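Local coordinates for ABC transporter substrate-binding protein (Rhizobium radiobacter, PDB 6TFX) that binds the opine mannopinic acid as a periplasmic solute-binding protein, probably delivering it to an ABC importer for uptake into the bacterium, at residues R41-P44 and S50-E53; L67-K72 and P133-L138; E426-E431 and E439-A444. One frame throughout, in Å; residues are numbered along the deposited sequence.

Contact 1: R41-P44 and S50-E53; sequences RFAP and SSIE
Arg-41 and Glu-53 face each other as an antiparallel hydrogen-bonded pair, a short beta bridge that closes the loop running from residue 42 to 52. Two backbone bonds hold it: Arg-41 N to Glu-53 O, 2.8 Å, and Glu-53 N back to Arg-41 O, also 2.8 Å. Both side chains lie on the same face of the bridge. The Glu-53 chain can be followed outward. From CB, CG is placed between the backbone N and the carbonyl carbon (chi1 54°), which sets it beside Arg-41, 3.8 Å from CG of that residue. Beyond it the chain extends, and CD lies near both Arg-41 NE and Ala-43 CA. There the carboxylate divides its contacts: OE1 lies 3.8 Å from the Ala-43 methyl CB, while OE2 accepts from Arg-41 NE at 2.8 Å in a salt bridge with an N-H...O angle of 148°. NE meets OE2 on its anti side and out of the carboxylate plane; a weak second bond runs from Arg-41 NH2 to the same oxygen. The two flat groups are 43° apart, and Pro-44 CG rests against one guanidinium face. Farther along, Ala-43 N donates to Ser-51 OG (3.1 Å), a hydroxyl whose stronger partner is Asn-48 O within the loop, and Ile-52 CD1 lies 4.3 Å from Phe-42 CZ, over a face of the phenyl ring. Arg-191 brings a second positive charge close to Arg-41 NE. Glu-53 would therefore be expected to favour its ionised form, balancing this charge while backbone and side-chain bonds together fix the neck of the loop.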
loop_
_atom_site.group_PDB
_atom_site.type_symbol
_atom_site.label_atom_id
_atom_site.label_comp_id
_atom_site.label_asym_id
_atom_site.label_seq_id
_atom_site.Cartn_x
_atom_site.Cartn_y
_atom_site.Cartn_z
ATOM N N ARG A 41 -2.011 -7.133 -15.686
ATOM C CA ARG A 41 -1.266 -6.140 -14.941
ATOM C C ARG A 41 -1.833 -4.780 -15.193
ATOM O O ARG A 41 -2.455 -4.558 -16.225
ATOM C CB ARG A 41 0.211 -6.145 -15.390
ATOM C CG ARG A 41 0.410 -5.683 -16.859
ATOM C CD ARG A 41 1.879 -5.431 -17.093
ATOM N NE ARG A 41 2.171 -4.936 -18.433
ATOM C CZ ARG A 41 3.398 -4.642 -18.837
ATOM N NH1 ARG A 41 4.430 -4.774 -18.002
ATOM N NH2 ARG A 41 3.609 -4.212 -20.077
ATOM N N PHE A 42 -1.566 -3.858 -14.291
ATOM C CA PHE A 42 -1.869 -2.455 -14.538
ATOM C C PHE A 42 -0.909 -2.036 -15.681
ATOM O O PHE A 42 0.211 -2.553 -15.778
ATOM C CB PHE A 42 -1.469 -1.638 -13.307
ATOM C CG PHE A 42 -2.506 -1.761 -12.224
ATOM C CD1 PHE A 42 -2.487 -2.838 -11.340
ATOM C CD2 PHE A 42 -3.454 -0.770 -12.042
ATOM C CE1 PHE A 42 -3.470 -2.959 -10.343
ATOM C CE2 PHE A 42 -4.427 -0.884 -11.038
ATOM C CZ PHE A 42 -4.444 -1.991 -10.220
ATOM N N ALA A 43 -1.325 -1.093 -16.536
ATOM C CA ALA A 43 -0.400 -0.613 -17.553
ATOM C C ALA A 43 0.761 0.054 -16.827
ATOM O O ALA A 43 0.529 0.802 -15.863
ATOM C CB ALA A 43 -1.090 0.433 -18.424
ATOM N N PRO A 44 2.007 -0.164 -17.283
ATOM C CA PRO A 44 3.143 0.532 -16.652
ATOM C C PRO A 44 2.885 2.046 -16.627
ATOM O O PRO A 44 2.501 2.649 -17.652
ATOM C CB PRO A 44 4.320 0.170 -17.555
ATOM C CG PRO A 44 3.935 -1.202 -18.112
ATOM C CD PRO A 44 2.448 -1.055 -18.374
ATOM N N SER A 50 -8.637 0.665 -14.674
ATOM C CA SER A 50 -9.139 0.822 -16.045
ATOM C C SER A 50 -8.073 0.418 -17.076
ATOM O O SER A 50 -8.398 0.028 -18.201
ATOM C CB SER A 50 -9.511 2.277 -16.311
ATOM O OG SER A 50 -8.364 3.122 -16.264
ATOM N N SER A 51 -6.792 0.540 -16.687
ATOM C CA SER A 51 -5.665 0.279 -17.589
ATOM C C SER A 51 -5.250 -1.202 -17.684
ATOM O O SER A 51 -4.298 -1.505 -18.402
ATOM C CB SER A 51 -4.457 1.085 -17.116
ATOM O OG SER A 51 -3.882 0.476 -15.975
ATOM N N ILE A 52 -5.881 -2.086 -16.907
ATOM C CA ILE A 52 -5.422 -3.474 -16.813
ATOM C C ILE A 52 -5.360 -4.137 -18.176
ATOM O O ILE A 52 -6.259 -3.974 -19.015
ATOM C CB ILE A 52 -6.222 -4.256 -15.755
ATOM C CG1 ILE A 52 -5.771 -3.765 -14.353
ATOM C CG2 ILE A 52 -5.983 -5.763 -15.880
ATOM C CD1 ILE A 52 -6.656 -4.151 -13.187
ATOM N N GLU A 53 -4.226 -4.830 -18.412
ATOM C CA GLU A 53 -3.909 -5.460 -19.697
ATOM C C GLU A 53 -3.284 -6.853 -19.471
ATOM O O GLU A 53 -2.915 -7.193 -18.347
ATOM C CB GLU A 53 -2.928 -4.568 -20.488
ATOM C CG GLU A 53 -1.659 -4.191 -19.733
ATOM C CD GLU A 53 -0.632 -3.336 -20.462
ATOM O OE1 GLU A 53 -0.999 -2.281 -21.034
ATOM O OE2 GLU A 53 0.559 -3.716 -20.439
#

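Contact 2: L67-K72 and P133-L138; sequences LVWTFK and PSLLAL
Leu-135 lays one methyl on the indole of Trp-69, joining a short helix, 135-138, to one face of a four-stranded antiparallel sheet. Strand 68-73 is an inner strand of that sheet, between 57-62 and 123-128, and Trp-69 and Phe-71 both project from it toward the helix. The tight part is a CH-pi contact: CD2 of Leu-135 sits 3.5 Å from the centroid of the five-membered ring of Trp-69, only 4° off the ring normal. It is thus nearly equidistant from the five pyrrole atoms, with CD2 of Trp-69 at 3.6 Å, and off-centre on the indole as a whole. Leu-135 reaches this position with CG trans to its backbone N (chi1 -178°), its side chain sliding past that of Trp-69 in the opposite direction. The backbones stay well apart, 9.7 Å between the CA atoms of Trp-69 and Leu-135, so side chains alone span the gap.

The second touch is looser. Leu-136 CD2 comes to the edge of the Phe-71 ring, 4.4 Å from CZ. Phe-71 is nonetheless buried: Trp-60 and Ala-57 of strand 57-62, Ile-126 and Leu-139 also touch it. Pro-133, at the exposed start of its segment, makes no contact with the strand. Ser-134 stands at the N-cap position but makes no capping bond with its side chain; OG bonds instead to the hydroxyl of Tyr-394. Trp-69 also has its polar corner secured: NE1 donates to the backbone oxygen of Gln-66.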
loop_
_atom_site.group_PDB
_atom_site.type_symbol
_atom_site.label_atom_id
_atom_site.label_comp_id
_atom_site.label_asym_id
_atom_site.label_seq_id
_atom_site.Cartn_x
_atom_site.Cartn_y
_atom_site.Cartn_z
ATOM N N LEU A 67 -19.419 -15.921 -13.642
ATOM C CA LEU A 67 -18.982 -16.672 -12.460
ATOM C C LEU A 67 -17.809 -17.590 -12.806
ATOM O O LEU A 67 -17.136 -18.076 -11.892
ATOM C CB LEU A 67 -20.111 -17.531 -11.872
ATOM C CG LEU A 67 -21.350 -16.780 -11.353
ATOM C CD1 LEU A 67 -22.380 -17.759 -10.800
ATOM C CD2 LEU A 67 -20.990 -15.788 -10.294
ATOM N N VAL A 68 -17.599 -17.875 -14.097
ATOM C CA VAL A 68 -16.509 -18.772 -14.491
ATOM C C VAL A 68 -15.644 -18.035 -15.492
ATOM O O VAL A 68 -16.131 -17.629 -16.551
ATOM C CB VAL A 68 -17.041 -20.117 -15.055
ATOM C CG1 VAL A 68 -15.877 -21.033 -15.458
ATOM C CG2 VAL A 68 -17.952 -20.814 -14.049
ATOM N N TRP A 69 -14.376 -17.844 -15.132
ATOM C CA TRP A 69 -13.392 -17.133 -15.947
ATOM C C TRP A 69 -12.307 -18.090 -16.398
ATOM O O TRP A 69 -11.753 -18.827 -15.575
ATOM C CB TRP A 69 -12.778 -16.004 -15.132
ATOM C CG TRP A 69 -13.764 -14.915 -14.824
ATOM C CD1 TRP A 69 -14.805 -14.970 -13.940
ATOM C CD2 TRP A 69 -13.776 -13.596 -15.377
ATOM N NE1 TRP A 69 -15.481 -13.772 -13.925
ATOM C CE2 TRP A 69 -14.857 -12.902 -14.780
ATOM C CE3 TRP A 69 -12.939 -12.909 -16.283
ATOM C CZ2 TRP A 69 -15.143 -11.565 -15.078
ATOM C CZ3 TRP A 69 -13.230 -11.580 -16.587
ATOM C CH2 TRP A 69 -14.316 -10.922 -15.985
ATOM N N THR A 70 -11.983 -18.053 -17.694
ATOM C CA THR A 70 -10.956 -18.945 -18.242
ATOM C C THR A 70 -9.818 -18.095 -18.782
ATOM O O THR A 70 -10.053 -17.233 -19.628
ATOM C CB THR A 70 -11.554 -19.868 -19.313
ATOM O OG1 THR A 70 -12.666 -20.573 -18.735
ATOM C CG2 THR A 70 -10.533 -20.877 -19.842
ATOM N N PHE A 71 -8.610 -18.321 -18.253
ATOM C CA PHE A 71 -7.403 -17.597 -18.649
ATOM C C PHE A 71 -6.483 -18.484 -19.460
ATOM O O PHE A 71 -6.160 -19.587 -19.022
ATOM C CB PHE A 71 -6.637 -17.078 -17.415
ATOM C CG PHE A 71 -7.367 -15.962 -16.706
ATOM C CD1 PHE A 71 -8.408 -16.238 -15.822
ATOM C CD2 PHE A 71 -7.039 -14.631 -16.948
ATOM C CE1 PHE A 71 -9.134 -15.203 -15.229
ATOM C CE2 PHE A 71 -7.743 -13.597 -16.324
ATOM C CZ PHE A 71 -8.796 -13.888 -15.485
ATOM N N LYS A 72 -6.066 -17.999 -20.637
ATOM C CA LYS A 72 -5.152 -18.739 -21.501
ATOM C C LYS A 72 -3.767 -18.165 -21.276
ATOM O O LYS A 72 -3.542 -16.970 -21.481
ATOM C CB LYS A 72 -5.574 -18.663 -22.982
ATOM C CG LYS A 72 -6.859 -19.443 -23.283
ATOM C CD LYS A 72 -6.625 -20.953 -23.345
ATOM C CE LYS A 72 -7.898 -21.744 -23.529
ATOM N NZ LYS A 72 -7.620 -23.204 -23.588
ATOM N N PRO A 133 -17.060 -7.600 -9.617
ATOM C CA PRO A 133 -16.798 -6.577 -10.642
ATOM C C PRO A 133 -15.321 -6.221 -10.828
ATOM O O PRO A 133 -14.868 -6.049 -11.988
ATOM C CB PRO A 133 -17.641 -5.391 -10.181
ATOM C CG PRO A 133 -18.838 -6.051 -9.470
ATOM C CD PRO A 133 -18.181 -7.215 -8.729
ATOM N N SER A 134 -14.570 -6.164 -9.711
ATOM C CA SER A 134 -13.154 -5.779 -9.773
ATOM C C SER A 134 -12.206 -6.988 -9.797
ATOM O O SER A 134 -11.060 -6.878 -9.333
ATOM C CB SER A 134 -12.829 -4.867 -8.591
ATOM O OG SER A 134 -13.101 -5.527 -7.363
ATOM N N LEU A 135 -12.653 -8.132 -10.390
ATOM C CA LEU A 135 -11.815 -9.335 -10.413
ATOM C C LEU A 135 -10.435 -9.078 -11.030
ATOM O O LEU A 135 -9.436 -9.595 -10.522
ATOM C CB LEU A 135 -12.520 -10.481 -11.162
ATOM C CG LEU A 135 -11.741 -11.811 -11.217
ATOM C CD1 LEU A 135 -11.522 -12.424 -9.811
ATOM C CD2 LEU A 135 -12.390 -12.786 -12.149
ATOM N N LEU A 136 -10.379 -8.328 -12.147
ATOM C CA LEU A 136 -9.075 -8.127 -12.789
ATOM C C LEU A 136 -8.076 -7.430 -11.874
ATOM O O LEU A 136 -6.918 -7.829 -11.855
ATOM C CB LEU A 136 -9.212 -7.380 -14.130
ATOM C CG LEU A 136 -9.955 -8.135 -15.227
ATOM C CD1 LEU A 136 -10.097 -7.254 -16.464
ATOM C CD2 LEU A 136 -9.273 -9.468 -15.576
ATOM N N ALA A 137 -8.527 -6.466 -11.032
ATOM C CA ALA A 137 -7.607 -5.824 -10.064
ATOM C C ALA A 137 -7.067 -6.909 -9.101
ATOM O O ALA A 137 -5.874 -6.927 -8.811
ATOM C CB ALA A 137 -8.351 -4.761 -9.270
ATOM N N LEU A 138 -7.939 -7.832 -8.636
ATOM C CA LEU A 138 -7.505 -8.899 -7.712
ATOM C C LEU A 138 -6.452 -9.818 -8.347
ATOM O O LEU A 138 -5.642 -10.442 -7.643
ATOM C CB LEU A 138 -8.697 -9.754 -7.289
ATOM C CG LEU A 138 -9.738 -9.063 -6.402
ATOM C CD1 LEU A 138 -10.891 -10.033 -6.140
ATOM C CD2 LEU A 138 -9.107 -8.636 -5.063
#

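Contact 3: E426-E431 and E439-A444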
loop_
_atom_site.group_PDB
_atom_site.type_symbol
_atom_site.label_atom_id
_atom_site.label_comp_id
_atom_site.label_asym_id
_atom_site.label_seq_id
_atom_site.Cartn_x
_atom_site.Cartn_y
_atom_site.Cartn_z
ATOM N N GLU A 426 -20.972 -4.798 4.258
ATOM C CA GLU A 426 -21.380 -6.063 3.642
ATOM C C GLU A 426 -22.454 -5.843 2.585
ATOM O O GLU A 426 -22.374 -6.449 1.510
ATOM C CB GLU A 426 -21.910 -6.998 4.722
ATOM C CG GLU A 426 -20.815 -7.475 5.643
ATOM C CD GLU A 426 -21.335 -8.294 6.811
ATOM O OE1 GLU A 426 -22.337 -9.027 6.628
ATOM O OE2 GLU A 426 -20.740 -8.203 7.910
ATOM N N ALA A 427 -23.479 -5.021 2.896
ATOM C CA ALA A 427 -24.564 -4.790 1.915
ATOM C C ALA A 427 -24.027 -4.060 0.682
ATOM O O ALA A 427 -24.417 -4.397 -0.434
ATOM C CB ALA A 427 -25.704 -3.997 2.531
ATOM N N ALA A 428 -23.104 -3.096 0.868
ATOM C CA ALA A 428 -22.570 -2.348 -0.287
ATOM C C ALA A 428 -21.766 -3.258 -1.207
ATOM O O ALA A 428 -21.804 -3.117 -2.432
ATOM C CB ALA A 428 -21.678 -1.209 0.201
ATOM N N ARG A 429 -21.003 -4.188 -0.610
ATOM C CA ARG A 429 -20.103 -5.044 -1.367
ATOM C C ARG A 429 -20.765 -5.731 -2.555
ATOM O O ARG A 429 -20.177 -5.772 -3.635
ATOM C CB ARG A 429 -19.466 -6.104 -0.448
ATOM C CG ARG A 429 -18.230 -6.693 -1.095
ATOM C CD ARG A 429 -17.548 -7.697 -0.199
ATOM N NE ARG A 429 -17.034 -7.076 1.021
ATOM C CZ ARG A 429 -17.205 -7.566 2.244
ATOM N NH1 ARG A 429 -17.876 -8.702 2.427
ATOM N NH2 ARG A 429 -16.689 -6.939 3.294
ATOM N N THR A 430 -21.997 -6.220 -2.351
ATOM C CA THR A 430 -22.729 -7.005 -3.361
ATOM C C THR A 430 -23.967 -6.292 -3.912
ATOM O O THR A 430 -24.715 -6.903 -4.670
ATOM C CB THR A 430 -23.128 -8.360 -2.755
ATOM O OG1 THR A 430 -23.938 -8.124 -1.606
ATOM C CG2 THR A 430 -21.925 -9.203 -2.355
ATOM N N GLU A 431 -24.160 -4.998 -3.569
ATOM C CA GLU A 431 -25.310 -4.223 -4.057
ATOM C C GLU A 431 -25.155 -3.972 -5.561
ATOM O O GLU A 431 -24.121 -3.452 -6.007
ATOM C CB GLU A 431 -25.429 -2.898 -3.285
ATOM C CG GLU A 431 -26.582 -2.020 -3.755
ATOM C CD GLU A 431 -27.938 -2.698 -3.780
ATOM O OE1 GLU A 431 -28.342 -3.270 -2.740
ATOM O OE2 GLU A 431 -28.603 -2.649 -4.839
ATOM N N GLU A 439 -24.404 4.953 -1.874
ATOM C CA GLU A 439 -25.029 5.458 -0.637
ATOM C C GLU A 439 -24.700 4.604 0.578
ATOM O O GLU A 439 -24.477 5.144 1.671
ATOM C CB GLU A 439 -26.521 5.669 -0.786
ATOM C CG GLU A 439 -26.821 6.853 -1.698
ATOM C CD GLU A 439 -26.157 8.174 -1.323
ATOM O OE1 GLU A 439 -25.471 8.766 -2.186
ATOM O OE2 GLU A 439 -26.312 8.611 -0.160
ATOM N N LEU A 440 -24.612 3.282 0.387
ATOM C CA LEU A 440 -24.219 2.363 1.488
ATOM C C LEU A 440 -22.758 2.583 1.865
ATOM O O LEU A 440 -22.437 2.639 3.065
ATOM C CB LEU A 440 -24.469 0.894 1.117
ATOM C CG LEU A 440 -25.942 0.507 1.054
ATOM C CD1 LEU A 440 -26.162 -0.747 0.223
ATOM C CD2 LEU A 440 -26.538 0.367 2.468
ATOM N N TRP A 441 -21.882 2.797 0.854
ATOM C CA TRP A 441 -20.475 3.108 1.174
ATOM C C TRP A 441 -20.385 4.430 1.924
ATOM O O TRP A 441 -19.595 4.540 2.873
ATOM C CB TRP A 441 -19.649 3.171 -0.099
ATOM C CG TRP A 441 -19.236 1.812 -0.596
ATOM C CD1 TRP A 441 -18.929 0.714 0.162
ATOM C CD2 TRP A 441 -19.047 1.421 -1.967
ATOM N NE1 TRP A 441 -18.602 -0.350 -0.658
ATOM C CE2 TRP A 441 -18.624 0.070 -1.965
ATOM C CE3 TRP A 441 -19.176 2.087 -3.198
ATOM C CZ2 TRP A 441 -18.369 -0.633 -3.149
ATOM C CZ3 TRP A 441 -18.917 1.391 -4.374
ATOM C CH2 TRP A 441 -18.509 0.050 -4.340
ATOM N N LYS A 442 -21.176 5.446 1.509
ATOM C CA LYS A 442 -21.149 6.749 2.208
ATOM C C LYS A 442 -21.691 6.620 3.637
ATOM O O LYS A 442 -21.114 7.182 4.569
ATOM C CB LYS A 442 -21.940 7.808 1.412
ATOM C CG LYS A 442 -21.274 8.139 0.077
ATOM C CD LYS A 442 -21.998 9.347 -0.525
ATOM C CE LYS A 442 -21.333 9.828 -1.782
ATOM N NZ LYS A 442 -22.090 10.977 -2.377
ATOM N N GLU A 443 -22.781 5.847 3.824
ATOM C CA GLU A 443 -23.348 5.628 5.157
ATOM C C GLU A 443 -22.280 4.992 6.078
ATOM O O GLU A 443 -22.143 5.409 7.241
ATOM C CB GLU A 443 -24.594 4.751 5.063
ATOM C CG GLU A 443 -25.295 4.510 6.395
ATOM C CD GLU A 443 -26.501 3.580 6.350
ATOM O OE1 GLU A 443 -26.893 3.149 5.240
ATOM O OE2 GLU A 443 -27.040 3.260 7.434
ATOM N N ALA A 444 -21.491 4.039 5.544
ATOM C CA ALA A 444 -20.421 3.409 6.347
ATOM C C ALA A 444 -19.402 4.487 6.778
ATOM O O ALA A 444 -19.033 4.549 7.947
ATOM C CB ALA A 444 -19.732 2.326 5.531
#
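The methyl of Ala-428 lies against one face of the indole of Trp-441, its CB 3.6 Å from the centroid of the five-membered ring and 29° off the normal. It is displaced toward the CD1-NE1 bond, with NE1 of Trp-441 just 3.3 Å from CB of Ala-428. Leu-440 shares the same small residue: its CB stands 3.6 Å from Ala-428 CB, and its CD1 reaches on to CB of Ala-427 at 4.0 Å. The same Leu-440 methyl also touches CB and CG of Glu-431, whose side chain runs at about a right angle to that of Leu-440.

The small Ala-428, in the closest CA pair, is consistent with segment axes only 8.6 Å apart, at 154°, a nearly antiparallel helical hairpin. The turn between the helices is held by polar bonds: Gln-437 NE2 to the backbone oxygen of Ala-428, and Glu-431 OE2 to Asp-433 N. Farther out, Arg-429 forms a salt bridge with Asp-393, and Trp-441 packs on Ala-392 and Leu-396. Helices 422-430 and 434-450 thus both lean on helix 392-400, and the second leads into strand 454-467 of the large mixed sheet.

In the fold
From the N terminus, contact 1 closes a short loop between strands 40-41 and 53-54. The chain then enters the four-stranded antiparallel sheet, and contact 2 closes a much longer excursion, with helix 135-138 returning to strand 68-73. Contact 3 comes far later and joins two consecutive helices across a tight turn. The three follow in series; none nests in or crosses another. Contacts 1 and 2 touch, since Ile-52 CD1 packs 3.7 Å from Ala-137 CA. Contact 3 touches neither, but helix 392-400 has bonds or packing to both contact 2 and contact 3. Cys-418 and Cys-453, which bind magnesium, flank the contact 3 hairpin in sequence.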